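Local coordinates for probable chemoreceptor (Methyl-accepting chemotaxis) transmembrane protein (Rhizobium meliloti, PDB 6D8V) that probably senses quaternary ammonium compounds through its periplasmic sensory region and relays their presence to the chemotaxis machinery of the cell, at residues V222-I234 and D246-Q260. Residues are numbered along the deposited sequence; the frame is centred on the assembly and turned at random.
Sequences VKDALSTGTPRMI and DRVVYPFSLPDVNAQ
R232, M233 and I234 pair antiparallel with V249, V248 and R247 at the outer edge of the four-stranded sheet in what is probably the second, membrane-proximal module of a double-Cache (dCACHE) sensory region. Backbone bonds hold the register, including V249 N to R232 O (2.9 Å) and R247 N to I234 O. On the face turned to helix 2-45, M233 runs out extended beside V7, CG anti to the backbone N (chi1 -163°): the side chain crosses V248 obliquely, CG 3.4 Å from V248 CG2, and its CE reaches D246 CB (3.7 Å). With an alanine here, V248 CG2 and the CB of D246 would probably lose this apolar cover. The carboxylate of D246 is paired with R269. On the other face, I234 and R247 lie side by side, pointing the same way, CB to CB at 3.9 Å, and V249 points its two methyls at helix 219-228, CG1 to V222 CG2 (4.1 Å) and CG2 to A225 CB. Past the helix end, the ring of P251 packs its CG on G229 O. Q260, extended beyond CG, crosses L226, its NE2 3.4 Å from CD2 of L226 and giving a weak, bent hydrogen bond (117° at the hydrogen) to L226 O.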
loop_
_atom_site.group_PDB
_atom_site.type_symbol
_atom_site.label_atom_id
_atom_site.label_comp_id
_atom_site.label_asym_id
_atom_site.label_seq_id
_atom_site.Cartn_x
_atom_site.Cartn_y
_atom_site.Cartn_z
ATOM N N VAL A 222 9.758 9.747 16.535
ATOM C CA VAL A 222 9.307 9.054 15.329
ATOM C C VAL A 222 10.430 8.985 14.302
ATOM O O VAL A 222 10.721 7.920 13.746
ATOM C CB VAL A 222 8.060 9.744 14.750
ATOM C CG1 VAL A 222 7.703 9.154 13.399
ATOM C CG2 VAL A 222 6.897 9.610 15.714
ATOM N N LYS A 223 11.080 10.122 14.033
ATOM C CA LYS A 223 12.204 10.136 13.101
ATOM C C LYS A 223 13.346 9.242 13.578
ATOM O O LYS A 223 14.004 8.581 12.756
ATOM C CB LYS A 223 12.690 11.572 12.890
ATOM C CG LYS A 223 11.614 12.510 12.330
ATOM C CD LYS A 223 10.927 11.912 11.099
ATOM C CE LYS A 223 9.727 12.737 10.629
ATOM N NZ LYS A 223 8.986 12.055 9.525
ATOM N N ASP A 224 13.587 9.197 14.895
ATOM C CA ASP A 224 14.650 8.349 15.428
ATOM C C ASP A 224 14.255 6.878 15.436
ATOM O O ASP A 224 15.078 6.011 15.121
ATOM C CB ASP A 224 15.036 8.809 16.833
ATOM C CG ASP A 224 15.644 10.192 16.831
ATOM O OD1 ASP A 224 16.205 10.575 15.782
ATOM O OD2 ASP A 224 15.558 10.893 17.862
ATOM N N ALA A 225 13.008 6.570 15.801
ATOM C CA ALA A 225 12.526 5.197 15.660
ATOM C C ALA A 225 12.650 4.729 14.215
ATOM O O ALA A 225 13.104 3.610 13.947
ATOM C CB ALA A 225 11.077 5.090 16.137
ATOM N N LEU A 226 12.271 5.590 13.268
ATOM C CA LEU A 226 12.404 5.259 11.853
ATOM C C LEU A 226 13.846 4.949 11.461
ATOM O O LEU A 226 14.077 4.180 10.523
ATOM C CB LEU A 226 11.862 6.407 10.996
ATOM C CG LEU A 226 10.487 6.190 10.361
ATOM C CD1 LEU A 226 10.056 7.418 9.575
ATOM C CD2 LEU A 226 10.494 4.951 9.465
ATOM N N SER A 227 14.828 5.545 12.143
ATOM C CA SER A 227 16.225 5.334 11.761
ATOM C C SER A 227 16.795 4.071 12.401
ATOM O O SER A 227 17.323 3.186 11.715
ATOM C CB SER A 227 17.073 6.551 12.145
ATOM O OG SER A 227 16.470 7.749 11.710
ATOM N N THR A 228 16.705 3.984 13.726
ATOM C CA THR A 228 17.202 2.822 14.448
ATOM C C THR A 228 16.383 1.569 14.164
ATOM O O THR A 228 16.893 0.457 14.325
ATOM C CB THR A 228 17.209 3.118 15.948
ATOM O OG1 THR A 228 15.877 3.005 16.463
ATOM C CG2 THR A 228 17.699 4.543 16.183
ATOM N N GLY A 229 15.132 1.715 13.753
ATOM C CA GLY A 229 14.280 0.561 13.555
ATOM C C GLY A 229 13.881 -0.097 14.857
ATOM O O GLY A 229 13.329 -1.201 14.865
ATOM N N THR A 230 14.157 0.575 15.963
ATOM C CA THR A 230 13.776 0.102 17.278
ATOM C C THR A 230 12.642 0.947 17.845
ATOM O O THR A 230 12.386 2.064 17.385
ATOM C CB THR A 230 14.974 0.126 18.234
ATOM O OG1 THR A 230 15.354 1.480 18.507
ATOM C CG2 THR A 230 16.145 -0.596 17.602
ATOM N N PRO A 231 11.921 0.422 18.825
ATOM C CA PRO A 231 10.744 1.128 19.338
ATOM C C PRO A 231 11.118 2.355 20.145
ATOM O O PRO A 231 12.174 2.419 20.775
ATOM C CB PRO A 231 10.065 0.072 20.218
ATOM C CG PRO A 231 10.527 -1.236 19.629
ATOM C CD PRO A 231 11.947 -0.983 19.250
ATOM N N ARG A 232 10.235 3.348 20.104
ATOM C CA ARG A 232 10.314 4.509 20.974
ATOM C C ARG A 232 8.969 4.704 21.667
ATOM O O ARG A 232 7.949 4.135 21.260
ATOM C CB ARG A 232 10.715 5.773 20.195
ATOM C CG ARG A 232 12.113 5.714 19.597
ATOM C CD ARG A 232 13.192 5.599 20.683
ATOM N NE ARG A 232 14.247 4.654 20.309
ATOM C CZ ARG A 232 15.173 4.890 19.386
ATOM N NH1 ARG A 232 16.085 3.968 19.113
ATOM N NH2 ARG A 232 15.179 6.042 18.726
ATOM N N MET A 233 8.981 5.500 22.739
ATOM C CA MET A 233 7.766 5.853 23.460
ATOM C C MET A 233 7.742 7.353 23.690
ATOM O O MET A 233 8.664 7.909 24.290
ATOM C CB MET A 233 7.662 5.118 24.795
ATOM C CG MET A 233 6.258 5.125 25.401
ATOM S SD MET A 233 6.304 4.670 27.147
ATOM C CE MET A 233 4.650 4.031 27.406
ATOM N N ILE A 234 6.687 7.995 23.206
ATOM C CA ILE A 234 6.428 9.404 23.461
ATOM C C ILE A 234 5.596 9.491 24.732
ATOM O O ILE A 234 4.499 8.924 24.800
ATOM C CB ILE A 234 5.709 10.045 22.268
ATOM C CG1 ILE A 234 6.390 9.586 20.976
ATOM C CG2 ILE A 234 5.743 11.554 22.367
ATOM C CD1 ILE A 234 5.713 10.032 19.712
ATOM N N ASP A 246 0.058 7.850 26.400
ATOM C CA ASP A 246 1.391 7.628 25.864
ATOM C C ASP A 246 1.291 7.118 24.431
ATOM O O ASP A 246 0.366 6.380 24.080
ATOM C CB ASP A 246 2.161 6.610 26.714
ATOM C CG ASP A 246 2.367 7.069 28.143
ATOM O OD1 ASP A 246 2.975 8.142 28.346
ATOM O OD2 ASP A 246 1.920 6.353 29.064
ATOM N N ARG A 247 2.259 7.503 23.604
ATOM C CA ARG A 247 2.333 7.053 22.217
ATOM C C ARG A 247 3.566 6.176 22.075
ATOM O O ARG A 247 4.691 6.656 22.224
ATOM C CB ARG A 247 2.393 8.234 21.250
ATOM C CG ARG A 247 2.420 7.837 19.783
ATOM C CD ARG A 247 1.098 8.122 19.085
ATOM N NE ARG A 247 0.943 9.540 18.748
ATOM C CZ ARG A 247 -0.222 10.130 18.511
ATOM N NH1 ARG A 247 -1.346 9.430 18.578
ATOM N NH2 ARG A 247 -0.261 11.418 18.215
ATOM N N VAL A 248 3.358 4.892 21.800
ATOM C CA VAL A 248 4.450 3.972 21.514
ATOM C C VAL A 248 4.535 3.783 20.007
ATOM O O VAL A 248 3.524 3.503 19.349
ATOM C CB VAL A 248 4.256 2.623 22.227
ATOM C CG1 VAL A 248 5.299 1.638 21.756
ATOM C CG2 VAL A 248 4.346 2.799 23.724
ATOM N N VAL A 249 5.737 3.933 19.460
ATOM C CA VAL A 249 5.981 3.751 18.035
ATOM C C VAL A 249 6.769 2.463 17.845
ATOM O O VAL A 249 7.716 2.185 18.588
ATOM C CB VAL A 249 6.719 4.964 17.435
ATOM C CG1 VAL A 249 6.130 6.247 17.980
ATOM C CG2 VAL A 249 8.186 4.896 17.755
ATOM N N TYR A 250 6.367 1.669 16.854
ATOM C CA TYR A 250 6.911 0.323 16.663
ATOM C C TYR A 250 7.185 0.116 15.178
ATOM O O TYR A 250 6.283 -0.240 14.407
ATOM C CB TYR A 250 5.944 -0.732 17.206
ATOM C CG TYR A 250 6.492 -2.132 17.329
ATOM C CD1 TYR A 250 7.151 -2.544 18.489
ATOM C CD2 TYR A 250 6.316 -3.062 16.307
ATOM C CE1 TYR A 250 7.638 -3.832 18.615
ATOM C CE2 TYR A 250 6.799 -4.353 16.425
ATOM C CZ TYR A 250 7.460 -4.737 17.575
ATOM O OH TYR A 250 7.943 -6.032 17.685
ATOM N N PRO A 251 8.419 0.356 14.738
ATOM C CA PRO A 251 8.774 0.049 13.350
ATOM C C PRO A 251 8.759 -1.448 13.105
ATOM O O PRO A 251 8.998 -2.249 14.013
ATOM C CB PRO A 251 10.189 0.623 13.203
ATOM C CG PRO A 251 10.708 0.741 14.588
ATOM C CD PRO A 251 9.517 1.020 15.459
ATOM N N PHE A 252 8.457 -1.819 11.863
ATOM C CA PHE A 252 8.495 -3.218 11.456
ATOM C C PHE A 252 8.674 -3.286 9.946
ATOM O O PHE A 252 8.025 -2.544 9.204
ATOM C CB PHE A 252 7.226 -3.962 11.890
ATOM C CG PHE A 252 5.975 -3.481 11.211
ATOM C CD1 PHE A 252 5.352 -2.320 11.628
ATOM C CD2 PHE A 252 5.427 -4.193 10.158
ATOM C CE1 PHE A 252 4.207 -1.876 11.013
ATOM C CE2 PHE A 252 4.279 -3.753 9.532
ATOM C CZ PHE A 252 3.665 -2.593 9.965
ATOM N N SER A 253 9.556 -4.180 9.500
ATOM C CA SER A 253 9.875 -4.313 8.083
ATOM C C SER A 253 8.769 -5.026 7.317
ATOM O O SER A 253 8.193 -6.009 7.793
ATOM C CB SER A 253 11.181 -5.083 7.894
ATOM O OG SER A 253 12.300 -4.242 8.102
ATOM N N LEU A 254 8.519 -4.603 6.123
ATOM C CA LEU A 254 7.476 -5.182 5.381
ATOM C C LEU A 254 8.187 -6.097 4.517
ATOM O O LEU A 254 9.265 -5.794 4.153
ATOM C CB LEU A 254 6.853 -4.155 4.515
ATOM C CG LEU A 254 6.082 -3.046 5.147
ATOM C CD1 LEU A 254 5.478 -2.316 4.029
ATOM C CD2 LEU A 254 5.021 -3.618 5.987
ATOM N N PRO A 255 7.544 -7.300 4.210
ATOM C CA PRO A 255 8.402 -8.293 3.646
ATOM C C PRO A 255 9.128 -8.136 2.386
ATOM O O PRO A 255 10.314 -8.370 2.504
ATOM C CB PRO A 255 7.419 -9.322 3.292
ATOM C CG PRO A 255 6.690 -9.426 4.481
ATOM C CD PRO A 255 6.238 -8.057 4.459
ATOM N N ASP A 256 8.559 -7.773 1.261
ATOM C CA ASP A 256 9.328 -7.915 0.045
ATOM C C ASP A 256 9.622 -6.682 -0.689
ATOM O O ASP A 256 10.302 -6.710 -1.631
ATOM C CB ASP A 256 8.644 -8.861 -0.876
ATOM C CG ASP A 256 8.570 -10.236 -0.342
ATOM O OD1 ASP A 256 9.573 -10.691 0.164
ATOM O OD2 ASP A 256 7.530 -10.891 -0.443
ATOM N N VAL A 257 9.081 -5.590 -0.222
ATOM C CA VAL A 257 8.966 -4.343 -0.926
ATOM C C VAL A 257 9.893 -3.334 -0.391
ATOM O O VAL A 257 9.810 -2.203 -0.629
ATOM C CB VAL A 257 7.604 -3.815 -0.761
ATOM C CG1 VAL A 257 6.666 -4.764 -1.364
ATOM C CG2 VAL A 257 7.277 -3.754 0.671
ATOM N N ASN A 258 10.798 -3.774 0.388
ATOM C CA ASN A 258 11.890 -2.904 0.821
ATOM C C ASN A 258 11.358 -1.610 1.446
ATOM O O ASN A 258 11.448 -0.515 0.881
ATOM C CB ASN A 258 12.827 -2.599 -0.349
ATOM C CG ASN A 258 14.057 -1.820 0.080
ATOM O OD1 ASN A 258 14.640 -2.080 1.135
ATOM N ND2 ASN A 258 14.450 -0.845 -0.733
ATOM N N ALA A 259 10.807 -1.772 2.646
ATOM C CA ALA A 259 10.261 -0.646 3.389
ATOM C C ALA A 259 9.859 -1.127 4.774
ATOM O O ALA A 259 9.743 -2.327 5.024
ATOM C CB ALA A 259 9.060 -0.016 2.681
ATOM N N GLN A 260 9.656 -0.172 5.673
ATOM C CA GLN A 260 9.132 -0.459 6.995
ATOM C C GLN A 260 8.026 0.535 7.321
ATOM O O GLN A 260 7.965 1.637 6.769
ATOM C CB GLN A 260 10.224 -0.397 8.059
ATOM C CG GLN A 260 10.952 0.924 8.121
ATOM C CD GLN A 260 11.868 1.004 9.315
ATOM O OE1 GLN A 260 12.085 0.010 10.005
ATOM N NE2 GLN A 260 12.405 2.190 9.574
#